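Local atomic coordinates of CRISPR-associated endoribonuclease Cse3 (Thermus thermophilus, PDB entry 2Y9H), a protein that cleaves CRISPR transcripts as an RNA-binding endoribonuclease of the Cas6/Cse3/CasE family and keeps hold of the processed crRNA. Residues Trp6-Val11 with Thr69-Ser74; Leu10-Ala15 with Glu78-Val83. One frame throughout, in Å; residues are numbered along the deposited sequence.

Contact 1 (Trp6-Val11 with Thr69-Ser74)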
ATOM      1  N   TRP A   6     -13.803  -1.319  -2.755  1.00 30.33           N
ATOM      2  CA  TRP A   6     -14.107  -0.169  -1.903  1.00 33.29           C
ATOM      3  C   TRP A   6     -12.901   0.684  -1.550  1.00 33.85           C
ATOM      4  O   TRP A   6     -11.828   0.173  -1.235  1.00 41.50           O
ATOM      5  CB  TRP A   6     -14.825  -0.617  -0.635  1.00 42.86           C
ATOM      6  CG  TRP A   6     -16.167  -1.204  -0.921  1.00 41.68           C
ATOM      7  CD1 TRP A   6     -16.429  -2.476  -1.314  1.00 37.68           C
ATOM      8  CD2 TRP A   6     -17.432  -0.529  -0.854  1.00 43.20           C
ATOM      9  NE1 TRP A   6     -17.782  -2.641  -1.495  1.00 46.31           N
ATOM     10  CE2 TRP A   6     -18.419  -1.462  -1.211  1.00 41.22           C
ATOM     11  CE3 TRP A   6     -17.822   0.774  -0.519  1.00 52.14           C
ATOM     12  CZ2 TRP A   6     -19.773  -1.138  -1.251  1.00 44.31           C
ATOM     13  CZ3 TRP A   6     -19.171   1.094  -0.557  1.00 51.37           C
ATOM     14  CH2 TRP A   6     -20.129   0.141  -0.917  1.00 45.37           C
ATOM     15  N   LEU A   7     -13.085   1.994  -1.621  1.00 27.25           N
ATOM     16  CA  LEU A   7     -12.029   2.918  -1.257  1.00 29.46           C
ATOM     17  C   LEU A   7     -12.552   3.791  -0.165  1.00 33.73           C
ATOM     18  O   LEU A   7     -13.682   4.274  -0.235  1.00 40.28           O
ATOM     19  CB  LEU A   7     -11.629   3.810  -2.431  1.00 40.89           C
ATOM     20  CG  LEU A   7     -10.545   3.232  -3.328  1.00 46.17           C
ATOM     21  CD1 LEU A   7      -9.333   2.885  -2.499  1.00 41.37           C
ATOM     22  CD2 LEU A   7     -11.091   1.994  -4.011  1.00 64.75           C
ATOM     23  N   THR A   8     -11.721   4.012   0.841  1.00 27.92           N
ATOM     24  CA  THR A   8     -12.139   4.798   1.977  1.00 26.79           C
ATOM     25  C   THR A   8     -11.067   5.811   2.294  1.00 31.48           C
ATOM     26  O   THR A   8      -9.882   5.492   2.317  1.00 44.43           O
ATOM     27  CB  THR A   8     -12.381   3.896   3.210  1.00 32.67           C
ATOM     28  OG1 THR A   8     -13.349   2.882   2.885  1.00 34.20           O
ATOM     29  CG2 THR A   8     -12.858   4.729   4.411  1.00 23.80           C
ATOM     30  N   LYS A   9     -11.479   7.043   2.524  1.00 24.41           N
ATOM     31  CA  LYS A   9     -10.527   8.036   2.947  1.00 31.18           C
ATOM     32  C   LYS A   9     -10.737   8.374   4.418  1.00 42.14           C
ATOM     33  O   LYS A   9     -11.807   8.862   4.827  1.00 48.81           O
ATOM     34  CB  LYS A   9     -10.615   9.289   2.077  1.00 34.40           C
ATOM     35  CG  LYS A   9      -9.559  10.355   2.389  1.00 38.45           C
ATOM     36  CD  LYS A   9      -9.743  11.573   1.499  1.00 47.97           C
ATOM     37  CE  LYS A   9      -8.969  12.781   2.014  1.00 53.41           C
ATOM     38  NZ  LYS A   9      -9.179  13.974   1.143  1.00 55.32           N
ATOM     39  N   LEU A  10      -9.700   8.107   5.207  1.00 34.65           N
ATOM     40  CA  LEU A  10      -9.683   8.499   6.606  1.00 38.37           C
ATOM     41  C   LEU A  10      -8.791   9.712   6.802  1.00 34.75           C
ATOM     42  O   LEU A  10      -7.646   9.729   6.379  1.00 47.44           O
ATOM     43  CB  LEU A  10      -9.219   7.341   7.499  1.00 33.87           C
ATOM     44  CG  LEU A  10     -10.213   6.189   7.636  1.00 37.83           C
ATOM     45  CD1 LEU A  10     -10.076   5.220   6.483  1.00 35.48           C
ATOM     46  CD2 LEU A  10     -10.020   5.471   8.969  1.00 48.50           C
ATOM     47  N   VAL A  11      -9.320  10.743   7.430  1.00 26.19           N
ATOM     48  CA  VAL A  11      -8.459  11.835   7.791  1.00 39.46           C
ATOM     49  C   VAL A  11      -8.321  11.714   9.283  1.00 51.06           C
ATOM     50  O   VAL A  11      -9.287  11.887  10.027  1.00 58.96           O
ATOM     51  CB  VAL A  11      -9.031  13.197   7.390  1.00 37.86           C
ATOM     52  CG1 VAL A  11      -7.951  14.236   7.477  1.00 32.47           C
ATOM     53  CG2 VAL A  11      -9.558  13.146   5.979  1.00 42.28           C
ATOM     54  N   THR A  69     -14.504  -5.839   0.165  1.00 25.88           N
ATOM     55  CA  THR A  69     -15.884  -5.841   0.679  1.00 23.36           C
ATOM     56  C   THR A  69     -16.294  -4.534   1.360  1.00 25.10           C
ATOM     57  O   THR A  69     -15.455  -3.696   1.726  1.00 23.41           O
ATOM     58  CB  THR A  69     -16.101  -6.959   1.708  1.00 24.67           C
ATOM     59  OG1 THR A  69     -15.433  -6.609   2.919  1.00 28.79           O
ATOM     60  CG2 THR A  69     -15.559  -8.292   1.212  1.00 22.11           C
ATOM     61  N   GLU A  70     -17.590  -4.348   1.549  1.00 28.80           N
ATOM     62  CA  GLU A  70     -18.030  -3.110   2.178  1.00 39.62           C
ATOM     63  C   GLU A  70     -17.543  -2.978   3.627  1.00 39.21           C
ATOM     64  O   GLU A  70     -17.810  -3.835   4.464  1.00 44.38           O
ATOM     65  CB  GLU A  70     -19.538  -2.971   2.090  1.00 38.69           C
ATOM     66  CG  GLU A  70     -20.051  -1.629   2.544  1.00 36.03           C
ATOM     67  CD  GLU A  70     -21.447  -1.382   2.031  1.00 45.77           C
ATOM     68  OE1 GLU A  70     -22.039  -2.342   1.485  1.00 47.35           O
ATOM     69  OE2 GLU A  70     -21.941  -0.238   2.151  1.00 43.47           O
ATOM     70  N   PRO A  71     -16.810  -1.898   3.920  1.00 35.95           N
ATOM     71  CA  PRO A  71     -16.278  -1.673   5.266  1.00 35.42           C
ATOM     72  C   PRO A  71     -17.318  -1.016   6.175  1.00 37.89           C
ATOM     73  O   PRO A  71     -18.178  -0.300   5.658  1.00 37.30           O
ATOM     74  CB  PRO A  71     -15.151  -0.678   5.004  1.00 36.71           C
ATOM     75  CG  PRO A  71     -15.673   0.148   3.883  1.00 37.36           C
ATOM     76  CD  PRO A  71     -16.476  -0.792   3.006  1.00 30.92           C
ATOM     77  N   ASP A  72     -17.242  -1.227   7.491  1.00 31.89           N
ATOM     78  CA  ASP A  72     -18.067  -0.444   8.403  1.00 27.24           C
ATOM     79  C   ASP A  72     -17.233   0.338   9.414  1.00 39.19           C
ATOM     80  O   ASP A  72     -16.727  -0.214  10.382  1.00 56.68           O
ATOM     81  CB  ASP A  72     -19.104  -1.310   9.117  1.00 38.41           C
ATOM     82  CG  ASP A  72     -19.741  -0.585  10.290  1.00 42.29           C
ATOM     83  OD1 ASP A  72     -19.763   0.667  10.257  1.00 42.84           O
ATOM     84  OD2 ASP A  72     -20.205  -1.249  11.241  1.00 32.97           O
ATOM     85  N   TRP A  73     -17.127   1.642   9.186  1.00 37.40           N
ATOM     86  CA  TRP A  73     -16.244   2.512   9.948  1.00 35.05           C
ATOM     87  C   TRP A  73     -16.916   3.037  11.208  1.00 46.23           C
ATOM     88  O   TRP A  73     -16.357   3.874  11.934  1.00 43.86           O
ATOM     89  CB  TRP A  73     -15.746   3.670   9.063  1.00 32.26           C
ATOM     90  CG  TRP A  73     -15.054   3.165   7.845  1.00 32.13           C
ATOM     91  CD1 TRP A  73     -15.540   3.144   6.568  1.00 33.24           C
ATOM     92  CD2 TRP A  73     -13.765   2.558   7.794  1.00 33.77           C
ATOM     93  NE1 TRP A  73     -14.626   2.563   5.724  1.00 34.96           N
ATOM     94  CE2 TRP A  73     -13.524   2.199   6.451  1.00 34.30           C
ATOM     95  CE3 TRP A  73     -12.786   2.279   8.755  1.00 41.02           C
ATOM     96  CZ2 TRP A  73     -12.349   1.581   6.045  1.00 35.84           C
ATOM     97  CZ3 TRP A  73     -11.615   1.665   8.347  1.00 44.21           C
ATOM     98  CH2 TRP A  73     -11.406   1.329   7.004  1.00 41.74           C
ATOM     99  N   SER A  74     -18.115   2.541  11.476  1.00 45.64           N
ATOM    100  CA  SER A  74     -18.754   2.854  12.741  1.00 47.02           C
ATOM    101  C   SER A  74     -18.015   2.122  13.857  1.00 45.86           C
ATOM    102  O   SER A  74     -18.242   2.383  15.035  1.00 58.21           O
ATOM    103  CB  SER A  74     -20.237   2.487  12.729  1.00 51.11           C
ATOM    104  OG  SER A  74     -20.412   1.091  12.582  1.00 59.56           O
TER
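Trp6 lays one face of its indole on the loop backbone at Thr69 and Glu70. The CA of Glu70 stands 3.7 Å from the centroid of the Trp6 five-membered ring, almost on its normal, a CH-pi contact that a broad, electron-rich ring is well suited to make. The Glu70 chain is extended, and its CG, anti to the backbone N (chi1 -172°), starts it along the same indole. Its carboxylate lies nearly parallel to the ring, the planes 17° apart, with CD 3.6 Å from Trp6 CH2. Beside Glu70, Pro71, a compact ring without an N-H, adds its CD at 4.0 Å from Trp6 CG.

Two residues along the strand, Thr8 lies alongside Trp73, the two side chains running opposite ways. Trp73 NE1 gives a weak, bent hydrogen bond (132°) to Thr8 OG1 at 3.1 Å. Threonine suits this place because its hydroxyl meets the N-H while its methyl packs against the indole. Further on, Leu10 reaches over a face of the Trp73 six-membered ring, CD1 lying 4.2 Å from the centroid.

Trp6, Thr8 and Leu10 all point from one face of strand 5-12 toward the loop that links strand 62-67 to strand 81-89, and Pro86 also touches Trp6 and Thr8. Since the polar link is weak, adhesion probably rests mainly on dispersion and CH-pi contact with two tryptophans, while the hydroxyl of buried Thr8 has the indole N-H as a weak partner.

Contact 2 (Leu10-Ala15 with Glu78-Val83)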
ATOM      1  N   LEU A  10      -9.700   8.107   5.207  1.00 34.65           N
ATOM      2  CA  LEU A  10      -9.683   8.499   6.606  1.00 38.37           C
ATOM      3  C   LEU A  10      -8.791   9.712   6.802  1.00 34.75           C
ATOM      4  O   LEU A  10      -7.646   9.729   6.379  1.00 47.44           O
ATOM      5  CB  LEU A  10      -9.219   7.341   7.499  1.00 33.87           C
ATOM      6  CG  LEU A  10     -10.213   6.189   7.636  1.00 37.83           C
ATOM      7  CD1 LEU A  10     -10.076   5.220   6.483  1.00 35.48           C
ATOM      8  CD2 LEU A  10     -10.020   5.471   8.969  1.00 48.50           C
ATOM      9  N   VAL A  11      -9.320  10.743   7.430  1.00 26.19           N
ATOM     10  CA  VAL A  11      -8.459  11.835   7.791  1.00 39.46           C
ATOM     11  C   VAL A  11      -8.321  11.714   9.283  1.00 51.06           C
ATOM     12  O   VAL A  11      -9.287  11.887  10.027  1.00 58.96           O
ATOM     13  CB  VAL A  11      -9.031  13.197   7.390  1.00 37.86           C
ATOM     14  CG1 VAL A  11      -7.951  14.236   7.477  1.00 32.47           C
ATOM     15  CG2 VAL A  11      -9.558  13.146   5.979  1.00 42.28           C
ATOM     16  N   LEU A  12      -7.120  11.381   9.724  1.00 42.84           N
ATOM     17  CA  LEU A  12      -6.929  11.077  11.127  1.00 43.88           C
ATOM     18  C   LEU A  12      -6.776  12.334  11.983  1.00 48.67           C
ATOM     19  O   LEU A  12      -6.161  13.313  11.570  1.00 51.62           O
ATOM     20  CB  LEU A  12      -5.755  10.113  11.314  1.00 37.15           C
ATOM     21  CG  LEU A  12      -6.204   8.649  11.250  1.00 31.30           C
ATOM     22  CD1 LEU A  12      -6.842   8.331   9.908  1.00 29.34           C
ATOM     23  CD2 LEU A  12      -5.052   7.705  11.550  1.00 33.23           C
ATOM     24  N   ASN A  13      -7.362  12.295  13.174  1.00 44.15           N
ATOM     25  CA  ASN A  13      -7.283  13.397  14.125  1.00 44.68           C
ATOM     26  C   ASN A  13      -5.991  13.314  14.949  1.00 47.88           C
ATOM     27  O   ASN A  13      -5.836  12.413  15.761  1.00 52.54           O
ATOM     28  CB  ASN A  13      -8.510  13.341  15.032  1.00 50.82           C
ATOM     29  CG  ASN A  13      -8.494  14.384  16.120  1.00 56.50           C
ATOM     30  OD1 ASN A  13      -7.495  15.068  16.339  1.00 55.10           O
ATOM     31  ND2 ASN A  13      -9.609  14.498  16.827  1.00 57.29           N
ATOM     32  N   PRO A  14      -5.055  14.256  14.738  1.00 52.65           N
ATOM     33  CA  PRO A  14      -3.759  14.209  15.429  1.00 46.66           C
ATOM     34  C   PRO A  14      -3.934  14.508  16.901  1.00 45.18           C
ATOM     35  O   PRO A  14      -2.964  14.435  17.647  1.00 54.16           O
ATOM     36  CB  PRO A  14      -2.948  15.344  14.772  1.00 50.22           C
ATOM     37  CG  PRO A  14      -3.782  15.832  13.606  1.00 51.49           C
ATOM     38  CD  PRO A  14      -5.197  15.472  13.916  1.00 56.26           C
ATOM     39  N   ALA A  15      -5.147  14.883  17.299  1.00 44.61           N
ATOM     40  CA  ALA A  15      -5.485  15.034  18.712  1.00 50.61           C
ATOM     41  C   ALA A  15      -5.884  13.693  19.333  1.00 52.69           C
ATOM     42  O   ALA A  15      -5.874  13.552  20.549  1.00 53.28           O
ATOM     43  CB  ALA A  15      -6.609  16.059  18.904  1.00 44.32           C
ATOM     44  N   GLU A  78     -14.827   7.617  18.008  1.00 68.13           N
ATOM     45  CA  GLU A  78     -14.811   9.039  17.668  1.00 78.16           C
ATOM     46  C   GLU A  78     -14.340   9.806  18.883  1.00 77.82           C
ATOM     47  O   GLU A  78     -14.752   9.496  19.999  1.00 79.57           O
ATOM     48  CB  GLU A  78     -16.174   9.538  17.178  1.00 83.50           C
ATOM     49  CG  GLU A  78     -16.434   9.217  15.705  1.00 86.85           C
ATOM     50  CD  GLU A  78     -15.246   9.578  14.811  1.00 78.81           C
ATOM     51  OE1 GLU A  78     -14.815  10.749  14.850  1.00 77.30           O
ATOM     52  OE2 GLU A  78     -14.746   8.695  14.075  1.00 67.32           O
ATOM     53  N   GLY A  79     -13.495  10.814  18.672  1.00 73.10           N
ATOM     54  CA  GLY A  79     -13.182  11.318  17.341  1.00 62.10           C
ATOM     55  C   GLY A  79     -11.850  10.885  16.749  1.00 45.95           C
ATOM     56  O   GLY A  79     -10.851  11.610  16.788  1.00 34.83           O
ATOM     57  N   TYR A  80     -11.849   9.690  16.181  1.00 44.73           N
ATOM     58  CA  TYR A  80     -10.674   9.144  15.536  1.00 50.05           C
ATOM     59  C   TYR A  80     -10.384   9.878  14.236  1.00 53.70           C
ATOM     60  O   TYR A  80      -9.316  10.468  14.052  1.00 54.05           O
ATOM     61  CB  TYR A  80     -10.924   7.687  15.220  1.00 49.45           C
ATOM     62  CG  TYR A  80      -9.742   6.971  14.647  1.00 49.64           C
ATOM     63  CD1 TYR A  80      -8.630   6.685  15.433  1.00 53.90           C
ATOM     64  CD2 TYR A  80      -9.743   6.553  13.327  1.00 40.86           C
ATOM     65  CE1 TYR A  80      -7.545   6.000  14.910  1.00 51.44           C
ATOM     66  CE2 TYR A  80      -8.671   5.878  12.795  1.00 32.33           C
ATOM     67  CZ  TYR A  80      -7.580   5.600  13.584  1.00 41.23           C
ATOM     68  OH  TYR A  80      -6.522   4.923  13.045  1.00 44.91           O
ATOM     69  N   ALA A  81     -11.343   9.843  13.325  1.00 46.32           N
ATOM     70  CA  ALA A  81     -11.107  10.433  12.028  1.00 49.71           C
ATOM     71  C   ALA A  81     -12.365  10.976  11.392  1.00 52.22           C
ATOM     72  O   ALA A  81     -13.441  10.393  11.512  1.00 54.73           O
ATOM     73  CB  ALA A  81     -10.468   9.404  11.111  1.00 55.60           C
ATOM     74  N   GLN A  82     -12.219  12.102  10.705  1.00 58.29           N
ATOM     75  CA  GLN A  82     -13.230  12.523   9.756  1.00 53.49           C
ATOM     76  C   GLN A  82     -13.121  11.530   8.630  1.00 37.42           C
ATOM     77  O   GLN A  82     -12.058  11.364   8.043  1.00 33.37           O
ATOM     78  CB  GLN A  82     -12.951  13.928   9.247  1.00 60.20           C
ATOM     79  CG  GLN A  82     -13.757  14.313   8.013  1.00 65.98           C
ATOM     80  CD  GLN A  82     -13.548  15.769   7.614  1.00 73.81           C
ATOM     81  OE1 GLN A  82     -12.431  16.194   7.298  1.00 74.33           O
ATOM     82  NE2 GLN A  82     -14.625  16.544   7.639  1.00 77.46           N
ATOM     83  N   VAL A  83     -14.216  10.841   8.360  1.00 40.44           N
ATOM     84  CA  VAL A  83     -14.238   9.806   7.344  1.00 47.09           C
ATOM     85  C   VAL A  83     -15.441  10.037   6.462  1.00 43.35           C
ATOM     86  O   VAL A  83     -16.550  10.183   6.942  1.00 39.94           O
ATOM     87  CB  VAL A  83     -14.391   8.424   7.977  1.00 59.19           C
ATOM     88  CG1 VAL A  83     -14.391   7.333   6.902  1.00 61.25           C
ATOM     89  CG2 VAL A  83     -13.293   8.205   9.005  1.00 68.34           C
TER
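Val11 N donates to Gln82 O at 2.9 Å and Asn13 N to Tyr80 O at 2.8 Å, both bonds nearly straight. Beyond them the Asn13 side chain, CG anti to its own N (chi1 176°), swings ND2 to Gly79 O for a weak third bond of 3.1 Å at 134°. An amide suits this strand end because it can extend the pairing past the last backbone bond.

Between the bonds, the small Ala81 and Leu12 form a non-hydrogen-bonded pair (CA to CA 4.3 Å), with Ala81 CB 4.0 Å from Leu12 CD1. On that same sheet face Leu10 CG packs on Val83 CG2, and Leu10 CD2 meets the edge of the Tyr80 ring at CE2. Leu12 runs alongside Tyr80, its CD2 3.9 Å from Tyr80 CZ, while the phenol OH goes on to bond Asp22 of helix 17-24. The tyrosine can therefore be apolar along its ring and polar at its end. Met29 of helix 26-34 touches both Leu12 and Tyr80, whereas Val11 and Gln82 occupy the other face.

This is the antiparallel pairing of a central strand with an outer one, backed by helices on one face, consistent with the ferredoxin-like domains of Cas6-family proteins.

How the contacts relate
Both contacts draw on strand 5-12, and Leu10 takes part in each; their centres lie 13 Å apart. Contact 2 joins neighbouring strands within the sheet, where two backbone hydrogen bonds set the register and side chains add packing. Contact 1 instead sets a loop over a face of that sheet, and its indoles do most of the work. Each is partly buried: Thr8, Pro71, Leu10, Leu12, Tyr80 and Ala81 are inside, while Glu70 and Gln82 lie at the surface. Leu10 bridges the two, and Val83 CG1 packs against Thr8 CG2 at 3.9 Å, consistent with an apolar layer running from loop to strand pair.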